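Local coordinates for protein glycerol dehydrogenase (PDB 1TA9) that catalyses the NAD(+)-dependent oxidation of glycerol to dihydroxyacetone, probably with a catalytic zinc ion, in the assimilation of glycerol, at residues L124-E129 / G155-S160; L367-E372 / Q422-Q427; R81-V86 / D112-N117. All blocks are in the same frame, centred on the assembly; numbering follows the deposited sequence.

Contact 1 (L124-E129 / G155-S160)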
loop_
_atom_site.group_PDB
_atom_site.type_symbol
_atom_site.label_atom_id
_atom_site.label_comp_id
_atom_site.label_asym_id
_atom_site.label_seq_id
_atom_site.Cartn_x
_atom_site.Cartn_y
_atom_site.Cartn_z
ATOM N N LEU B 124 6.045 -19.714 57.100
ATOM C CA LEU B 124 6.657 -21.008 56.832
ATOM C C LEU B 124 7.813 -20.864 55.852
ATOM O O LEU B 124 7.778 -20.025 54.950
ATOM C CB LEU B 124 5.622 -21.977 56.257
ATOM C CG LEU B 124 4.369 -22.247 57.090
ATOM C CD1 LEU B 124 3.488 -23.239 56.350
ATOM C CD2 LEU B 124 4.754 -22.792 58.462
ATOM N N VAL B 125 8.841 -21.685 56.032
ATOM C CA VAL B 125 9.996 -21.639 55.150
ATOM C C VAL B 125 10.000 -22.837 54.210
ATOM O O VAL B 125 10.032 -23.985 54.650
ATOM C CB VAL B 125 11.317 -21.638 55.948
ATOM C CG1 VAL B 125 12.500 -21.574 54.988
ATOM C CG2 VAL B 125 11.346 -20.462 56.904
ATOM N N PHE B 126 9.956 -22.565 52.911
ATOM C CA PHE B 126 9.973 -23.629 51.922
ATOM C C PHE B 126 11.362 -24.245 51.958
ATOM O O PHE B 126 12.364 -23.532 51.881
ATOM C CB PHE B 126 9.691 -23.067 50.527
ATOM C CG PHE B 126 9.631 -24.114 49.453
ATOM C CD1 PHE B 126 10.346 -23.955 48.269
ATOM C CD2 PHE B 126 8.858 -25.260 49.620
ATOM C CE1 PHE B 126 10.294 -24.924 47.267
ATOM C CE2 PHE B 126 8.799 -26.234 48.623
ATOM C CZ PHE B 126 9.520 -26.065 47.444
ATOM N N GLY B 127 11.420 -25.566 52.083
ATOM C CA GLY B 127 12.701 -26.246 52.136
ATOM C C GLY B 127 13.379 -26.357 50.785
ATOM O O GLY B 127 14.391 -27.045 50.649
ATOM N N GLY B 128 12.822 -25.683 49.784
ATOM C CA GLY B 128 13.402 -25.728 48.454
ATOM C C GLY B 128 13.040 -27.005 47.723
ATOM O O GLY B 128 13.143 -27.080 46.498
ATOM N N GLU B 129 12.611 -28.011 48.480
ATOM C CA GLU B 129 12.227 -29.299 47.912
ATOM C C GLU B 129 10.710 -29.412 47.806
ATOM O O GLU B 129 10.016 -29.569 48.812
ATOM C CB GLU B 129 12.779 -30.431 48.773
ATOM N N GLY B 155 8.885 -20.825 40.867
ATOM C CA GLY B 155 8.006 -21.931 40.520
ATOM C C GLY B 155 7.759 -22.984 41.583
ATOM O O GLY B 155 6.612 -23.354 41.831
ATOM N N LYS B 156 8.825 -23.483 42.202
ATOM C CA LYS B 156 8.683 -24.498 43.237
ATOM C C LYS B 156 7.833 -23.992 44.395
ATOM O O LYS B 156 6.957 -24.702 44.889
ATOM C CB LYS B 156 10.056 -24.934 43.759
ATOM C CG LYS B 156 10.851 -25.804 42.791
ATOM C CD LYS B 156 12.133 -26.306 43.442
ATOM C CE LYS B 156 12.918 -27.210 42.508
ATOM N NZ LYS B 156 14.147 -27.741 43.166
ATOM N N THR B 157 8.090 -22.764 44.829
ATOM C CA THR B 157 7.324 -22.197 45.930
ATOM C C THR B 157 5.879 -21.955 45.503
ATOM O O THR B 157 4.943 -22.227 46.260
ATOM C CB THR B 157 7.933 -20.865 46.409
ATOM O OG1 THR B 157 9.281 -21.087 46.835
ATOM C CG2 THR B 157 7.132 -20.294 47.570
ATOM N N MET B 158 5.702 -21.448 44.286
ATOM C CA MET B 158 4.367 -21.168 43.772
ATOM C C MET B 158 3.544 -22.444 43.624
ATOM O O MET B 158 2.356 -22.462 43.943
ATOM C CB MET B 158 4.455 -20.430 42.428
ATOM C CG MET B 158 5.015 -19.012 42.540
ATOM S SD MET B 158 4.852 -18.015 41.026
ATOM C CE MET B 158 6.512 -18.167 40.336
ATOM N N ASP B 159 4.170 -23.515 43.147
ATOM C CA ASP B 159 3.454 -24.771 42.988
ATOM C C ASP B 159 3.145 -25.414 44.333
ATOM O O ASP B 159 2.108 -26.056 44.498
ATOM C CB ASP B 159 4.246 -25.730 42.099
ATOM C CG ASP B 159 4.210 -25.318 40.643
ATOM O OD1 ASP B 159 3.101 -25.047 40.140
ATOM O OD2 ASP B 159 5.278 -25.265 40.001
ATOM N N SER B 160 4.041 -25.237 45.297
ATOM C CA SER B 160 3.827 -25.794 46.627
ATOM C C SER B 160 2.624 -25.098 47.264
ATOM O O SER B 160 1.805 -25.732 47.935
ATOM C CB SER B 160 5.073 -25.589 47.494
ATOM O OG SER B 160 6.170 -26.337 46.992
#
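Phe-126, where strand 120-125 runs into the following loop, points at helix 155-167 and makes most of the side-chain contacts here. From CB the ring leaves with CG anti to the backbone N (chi1 -177°), which carries it across to the first turn of the helix. CD1 meets Thr-157 OG1 at 3.4 Å, and further out CE1 rests against Lys-156 CB at 3.5 Å. On the other flank CE2 comes to 3.1 Å from Ser-160 OG, a hydroxyl that also lies close to CZ at the tip. That hydroxyl is already engaged: Ser-160 OG donates to Lys-156 O (2.8 Å) from above the carbonyl plane, and the same oxygen also accepts the backbone bond from Ser-160 N. Thr-157 CA lies over one ring face and Gly-128 N over the opposite one, so the aromatic plane is held between the helix and its own following turn. The extended Lys-156 chain crosses the ring direction at about a right angle and passes Gly-128 O, with CD 3.3 Å from that oxygen. Leu-97 and Leu-138 add apolar contacts to Phe-126. Residues 155-159 probably bind NAD(+), as does nearby Asp-99, so the arrangement belongs to the glycine-rich helix start beside the dinucleotide site of a Rossmann-like domain.

Contact 2 (L367-E372 / Q422-Q427)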
loop_
_atom_site.group_PDB
_atom_site.type_symbol
_atom_site.label_atom_id
_atom_site.label_comp_id
_atom_site.label_asym_id
_atom_site.label_seq_id
_atom_site.Cartn_x
_atom_site.Cartn_y
_atom_site.Cartn_z
ATOM N N LEU B 367 18.771 -14.670 23.962
ATOM C CA LEU B 367 18.287 -16.025 24.175
ATOM C C LEU B 367 19.124 -16.933 23.277
ATOM O O LEU B 367 19.500 -16.544 22.171
ATOM C CB LEU B 367 16.808 -16.135 23.787
ATOM C CG LEU B 367 15.809 -15.549 24.793
ATOM C CD1 LEU B 367 14.453 -15.329 24.129
ATOM C CD2 LEU B 367 15.677 -16.505 25.979
ATOM N N PRO B 368 19.430 -18.154 23.740
ATOM C CA PRO B 368 20.229 -19.079 22.933
ATOM C C PRO B 368 19.444 -19.616 21.738
ATOM O O PRO B 368 18.296 -20.034 21.887
ATOM C CB PRO B 368 20.587 -20.179 23.931
ATOM C CG PRO B 368 19.383 -20.220 24.819
ATOM C CD PRO B 368 19.096 -18.748 25.049
ATOM N N ILE B 369 20.060 -19.598 20.558
ATOM C CA ILE B 369 19.402 -20.094 19.355
ATOM C C ILE B 369 20.212 -21.179 18.664
ATOM O O ILE B 369 19.877 -21.599 17.559
ATOM C CB ILE B 369 19.135 -18.966 18.337
ATOM C CG1 ILE B 369 20.451 -18.309 17.911
ATOM C CG2 ILE B 369 18.177 -17.949 18.939
ATOM C CD1 ILE B 369 20.291 -17.297 16.781
ATOM N N THR B 370 21.278 -21.629 19.318
ATOM C CA THR B 370 22.131 -22.678 18.766
ATOM C C THR B 370 22.463 -23.700 19.843
ATOM O O THR B 370 22.389 -23.400 21.033
ATOM C CB THR B 370 23.460 -22.108 18.232
ATOM O OG1 THR B 370 24.148 -21.428 19.290
ATOM C CG2 THR B 370 23.203 -21.133 17.092
ATOM N N LEU B 371 22.831 -24.906 19.418
ATOM C CA LEU B 371 23.191 -25.971 20.352
ATOM C C LEU B 371 24.434 -25.562 21.139
ATOM O O LEU B 371 24.592 -25.922 22.310
ATOM C CB LEU B 371 23.451 -27.275 19.586
ATOM C CG LEU B 371 22.222 -27.899 18.913
ATOM C CD1 LEU B 371 22.644 -29.033 17.986
ATOM C CD2 LEU B 371 21.263 -28.408 19.987
ATOM N N GLU B 372 25.313 -24.805 20.487
ATOM C CA GLU B 372 26.533 -24.328 21.123
ATOM C C GLU B 372 26.164 -23.483 22.341
ATOM O O GLU B 372 26.679 -23.702 23.435
ATOM C CB GLU B 372 27.354 -23.485 20.139
ATOM C CG GLU B 372 28.645 -22.918 20.724
ATOM C CD GLU B 372 29.777 -23.937 20.773
ATOM O OE1 GLU B 372 30.725 -23.742 21.563
ATOM O OE2 GLU B 372 29.733 -24.928 20.011
ATOM N N GLN B 422 22.884 -20.770 12.812
ATOM C CA GLN B 422 24.286 -20.530 12.487
ATOM C C GLN B 422 24.425 -19.786 11.164
ATOM O O GLN B 422 25.313 -18.947 11.010
ATOM C CB GLN B 422 25.062 -21.844 12.410
ATOM C CG GLN B 422 25.264 -22.514 13.749
ATOM C CD GLN B 422 26.267 -23.638 13.667
ATOM O OE1 GLN B 422 27.405 -23.432 13.242
ATOM N NE2 GLN B 422 25.856 -24.831 14.070
ATOM N N LYS B 423 23.553 -20.089 10.206
ATOM C CA LYS B 423 23.619 -19.413 8.912
ATOM C C LYS B 423 23.226 -17.948 9.088
ATOM O O LYS B 423 23.873 -17.056 8.534
ATOM C CB LYS B 423 22.689 -20.081 7.895
ATOM C CG LYS B 423 22.771 -19.485 6.485
ATOM C CD LYS B 423 24.148 -19.712 5.856
ATOM C CE LYS B 423 24.174 -19.261 4.404
ATOM N NZ LYS B 423 25.464 -19.587 3.731
ATOM N N TRP B 424 22.176 -17.701 9.870
ATOM C CA TRP B 424 21.721 -16.340 10.116
ATOM C C TRP B 424 22.826 -15.523 10.790
ATOM O O TRP B 424 23.063 -14.370 10.429
ATOM C CB TRP B 424 20.468 -16.336 11.003
ATOM C CG TRP B 424 20.059 -14.952 11.427
ATOM C CD1 TRP B 424 19.377 -14.030 10.683
ATOM C CD2 TRP B 424 20.393 -14.304 12.660
ATOM N NE1 TRP B 424 19.272 -12.845 11.377
ATOM C CE2 TRP B 424 19.888 -12.986 12.592
ATOM C CE3 TRP B 424 21.075 -14.708 13.816
ATOM C CZ2 TRP B 424 20.047 -12.066 13.638
ATOM C CZ3 TRP B 424 21.232 -13.794 14.855
ATOM C CH2 TRP B 424 20.720 -12.488 14.756
ATOM N N GLN B 425 23.509 -16.121 11.763
ATOM C CA GLN B 425 24.586 -15.420 12.465
ATOM C C GLN B 425 25.672 -15.006 11.475
ATOM O O GLN B 425 26.199 -13.894 11.539
ATOM C CB GLN B 425 25.203 -16.315 13.541
ATOM C CG GLN B 425 24.233 -16.798 14.603
ATOM C CD GLN B 425 24.861 -17.825 15.519
ATOM O OE1 GLN B 425 25.542 -18.743 15.062
ATOM N NE2 GLN B 425 24.626 -17.689 16.818
ATOM N N GLU B 426 26.006 -15.920 10.568
ATOM C CA GLU B 426 27.023 -15.677 9.550
ATOM C C GLU B 426 26.602 -14.598 8.561
ATOM O O GLU B 426 27.358 -13.663 8.294
ATOM C CB GLU B 426 27.320 -16.967 8.782
ATOM C CG GLU B 426 28.138 -16.750 7.512
ATOM C CD GLU B 426 27.973 -17.881 6.515
ATOM O OE1 GLU B 426 28.575 -18.955 6.723
ATOM O OE2 GLU B 426 27.227 -17.692 5.528
ATOM N N GLN B 427 25.400 -14.731 8.011
ATOM C CA GLN B 427 24.899 -13.764 7.038
ATOM C C GLN B 427 24.865 -12.346 7.592
ATOM O O GLN B 427 25.251 -11.401 6.912
ATOM C CB GLN B 427 23.478 -14.114 6.591
ATOM C CG GLN B 427 23.298 -15.442 5.893
ATOM C CD GLN B 427 21.843 -15.667 5.512
ATOM O OE1 GLN B 427 20.939 -15.456 6.325
ATOM N NE2 GLN B 427 21.610 -16.094 4.276
HETATM O O HOH W 1 26.381 -20.050 18.408
#
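Ile-369 pushes its CD1 against the benzo part of the Trp-424 indole, 4.0 Å from CE3 and almost as near to CZ3. The contact joins the turn leading into the short, weakly bonded helix 371-374 to the long helix 407-428 in the all-helical part of this iron-containing alcohol dehydrogenase fold. Isoleucine and tryptophan cross at about a right angle; CG of Trp-424 is anti to the backbone N (chi1 173°), which brings the indole toward the turn, and helix 352-364 packs on it as well. Next along the turn, Thr-370 occupies the N-cap position of helix 371-374. Its OG1 sits in the crowded place between backbone N and carbonyl carbon (chi1 58°), within reach of Glu-373, its hydrogen-bond partner in that helix. The methyl is thereby turned to the long helix, where CG2 meets the Gln-425 amide tip to tip, 3.7 Å from NE2, and Gln-422 CG from a second direction at 4.2 Å. No direct hydrogen bond joins the two segments, although Ile-369 O is bonded to Ser-421 OG, just before the segment 422-427. Instead a water bridges the polar ends, donating to Thr-370 OG1 at 2.8 Å and accepting a weak bond from Gln-425 NE2 at 3.3 Å.

Contact 3 (R81-V86 / D112-N117)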
loop_
_atom_site.group_PDB
_atom_site.type_symbol
_atom_site.label_atom_id
_atom_site.label_comp_id
_atom_site.label_asym_id
_atom_site.label_seq_id
_atom_site.Cartn_x
_atom_site.Cartn_y
_atom_site.Cartn_z
ATOM N N ARG B 81 1.439 -2.823 50.055
ATOM C CA ARG B 81 -0.004 -2.602 50.000
ATOM C C ARG B 81 -0.713 -3.959 49.985
ATOM O O ARG B 81 -1.829 -4.076 49.485
ATOM C CB ARG B 81 -0.383 -1.830 48.728
ATOM C CG ARG B 81 0.164 -0.414 48.640
ATOM C CD ARG B 81 -0.306 0.279 47.363
ATOM N NE ARG B 81 0.417 -0.173 46.176
ATOM C CZ ARG B 81 1.660 0.192 45.878
ATOM N NH1 ARG B 81 2.323 1.015 46.682
ATOM N NH2 ARG B 81 2.240 -0.256 44.772
ATOM N N SER B 82 -0.064 -4.976 50.538
ATOM C CA SER B 82 -0.621 -6.327 50.560
ATOM C C SER B 82 -2.030 -6.477 51.130
ATOM O O SER B 82 -2.899 -7.063 50.488
ATOM C CB SER B 82 0.321 -7.269 51.312
ATOM O OG SER B 82 1.572 -7.369 50.659
ATOM N N TYR B 83 -2.262 -5.956 52.330
ATOM C CA TYR B 83 -3.573 -6.089 52.961
ATOM C C TYR B 83 -4.727 -5.630 52.078
ATOM O O TYR B 83 -5.771 -6.272 52.020
ATOM C CB TYR B 83 -3.614 -5.326 54.287
ATOM C CG TYR B 83 -4.897 -5.562 55.048
ATOM C CD1 TYR B 83 -5.931 -4.628 55.021
ATOM C CD2 TYR B 83 -5.095 -6.744 55.760
ATOM C CE1 TYR B 83 -7.134 -4.865 55.681
ATOM C CE2 TYR B 83 -6.293 -6.993 56.424
ATOM C CZ TYR B 83 -7.308 -6.050 56.379
ATOM O OH TYR B 83 -8.498 -6.298 57.025
ATOM N N MET B 84 -4.522 -4.510 51.402
ATOM C CA MET B 84 -5.507 -3.918 50.507
ATOM C C MET B 84 -6.115 -4.933 49.538
ATOM O O MET B 84 -7.297 -4.856 49.189
ATOM C CB MET B 84 -4.823 -2.791 49.737
ATOM C CG MET B 84 -5.569 -2.242 48.558
ATOM S SD MET B 84 -4.568 -0.936 47.829
ATOM C CE MET B 84 -5.761 -0.195 46.713
ATOM N N TYR B 85 -5.300 -5.887 49.111
ATOM C CA TYR B 85 -5.757 -6.906 48.179
ATOM C C TYR B 85 -6.062 -8.218 48.896
ATOM O O TYR B 85 -7.086 -8.853 48.641
ATOM C CB TYR B 85 -4.690 -7.121 47.107
ATOM C CG TYR B 85 -4.322 -5.844 46.381
ATOM C CD1 TYR B 85 -5.208 -5.253 45.481
ATOM C CD2 TYR B 85 -3.099 -5.213 46.614
ATOM C CE1 TYR B 85 -4.885 -4.065 44.827
ATOM C CE2 TYR B 85 -2.767 -4.021 45.965
ATOM C CZ TYR B 85 -3.665 -3.456 45.074
ATOM O OH TYR B 85 -3.346 -2.288 44.423
ATOM N N VAL B 86 -5.175 -8.616 49.802
ATOM C CA VAL B 86 -5.360 -9.859 50.537
ATOM C C VAL B 86 -6.677 -9.887 51.308
ATOM O O VAL B 86 -7.287 -10.947 51.462
ATOM C CB VAL B 86 -4.200 -10.097 51.532
ATOM C CG1 VAL B 86 -4.487 -11.325 52.393
ATOM C CG2 VAL B 86 -2.899 -10.280 50.776
ATOM N N ASP B 112 4.550 -7.838 57.127
ATOM C CA ASP B 112 4.387 -6.576 57.841
ATOM C C ASP B 112 3.066 -5.892 57.512
ATOM O O ASP B 112 2.373 -5.412 58.407
ATOM C CB ASP B 112 5.546 -5.626 57.520
ATOM C CG ASP B 112 6.848 -6.048 58.180
ATOM O OD1 ASP B 112 7.888 -5.408 57.915
ATOM O OD2 ASP B 112 6.831 -7.017 58.968
ATOM N N SER B 113 2.722 -5.846 56.228
ATOM C CA SER B 113 1.483 -5.212 55.789
ATOM C C SER B 113 0.254 -5.859 56.418
ATOM O O SER B 113 -0.630 -5.170 56.926
ATOM C CB SER B 113 1.365 -5.281 54.262
ATOM O OG SER B 113 0.127 -4.751 53.825
ATOM N N LEU B 114 0.202 -7.186 56.381
ATOM C CA LEU B 114 -0.928 -7.917 56.938
ATOM C C LEU B 114 -0.987 -7.778 58.457
ATOM O O LEU B 114 -2.072 -7.669 59.034
ATOM C CB LEU B 114 -0.836 -9.393 56.538
ATOM C CG LEU B 114 -0.753 -9.638 55.023
ATOM C CD1 LEU B 114 -0.699 -11.134 54.740
ATOM C CD2 LEU B 114 -1.958 -9.007 54.331
ATOM N N SER B 115 0.179 -7.777 59.100
ATOM C CA SER B 115 0.256 -7.643 60.555
ATOM C C SER B 115 -0.234 -6.273 61.002
ATOM O O SER B 115 -1.063 -6.163 61.902
ATOM C CB SER B 115 1.693 -7.843 61.038
ATOM O OG SER B 115 2.101 -9.188 60.877
ATOM N N GLN B 116 0.290 -5.230 60.365
ATOM C CA GLN B 116 -0.086 -3.860 60.688
ATOM C C GLN B 116 -1.583 -3.647 60.523
ATOM O O GLN B 116 -2.116 -2.606 60.909
ATOM C CB GLN B 116 0.669 -2.881 59.785
ATOM C CG GLN B 116 2.176 -2.928 59.945
ATOM C CD GLN B 116 2.903 -2.134 58.875
ATOM O OE1 GLN B 116 4.132 -2.081 58.857
ATOM N NE2 GLN B 116 2.145 -1.517 57.973
ATOM N N ASN B 117 -2.263 -4.632 59.948
ATOM C CA ASN B 117 -3.698 -4.531 59.740
ATOM C C ASN B 117 -4.526 -5.537 60.540
ATOM O O ASN B 117 -5.671 -5.831 60.188
ATOM C CB ASN B 117 -4.002 -4.640 58.249
ATOM C CG ASN B 117 -3.731 -3.342 57.516
ATOM O OD1 ASN B 117 -4.578 -2.453 57.478
ATOM N ND2 ASN B 117 -2.533 -3.215 56.953
HETATM O O HOH W 2 -7.858 -7.326 59.606
#
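The Tyr-83 ring and the Asn-117 amide lie stacked, their planes only 3° apart while the two side chains cross obliquely. Tyr-83 carries CG anti to the backbone N (chi1 -174°), which swings the phenol toward the end of helix 100-115. Over one of its faces sits Asn-117 CB, 3.5 Å from the ring centroid in a CH-pi contact, with the amide continuing over CG and CD1 toward the CB end of the tyrosine. The amide is held in this orientation from behind: Asn-117 ND2 donates to Ser-113 O at 2.7 Å, in the plane of the carbonyl and of its own amide, and nearly straight. At the far tip a water accepts from Tyr-83 OH and donates to Asn-117 O. Replacing Tyr-83 by an alanine would remove the ring face and the hydroxyl, and would probably loosen the packing on Asn-117 and disrupt the water bridge.

Ser-113 makes the direct polar link, its OG accepting from Tyr-83 N at 3.1 Å along an almost linear N-H (171°). Leu-114 contributes a single methyl to the apolar side of the interface. Its CD2 lies at the edge of the Tyr-83 ring, 3.6 Å from Tyr-83 CA, and meets Val-86 CB at 3.7 Å with the two side chains at about a right angle. Away from this interface, Arg-81 forms a salt bridge with Asp-63 of a third subunit. The arrangement is helix-to-helix packing in the Rossmann-like nucleotide-binding domain, where the short helix 82-86 docks against the C-terminal end of helix 100-115.

Overall arrangement
From the N terminus, contact 3 comes first, closing the excursion from helix 82-86 through strand 93-98 and back along helix 100-115. The chain then enters strand 120-125, and contact 1 closes the next loop, through helix 132-139 and strand 148-153, on helix 155-167. Both belong to the domain built round the six-stranded parallel sheet, their centres about 22 Å apart. Much later, contact 2 closes a largely helical loop between 367-372 and helix 407-428, across the chain's centre from the other two and about 48 Å, centre to centre, from contact 3. The three follow in series, none nested or crossed, and none touches another.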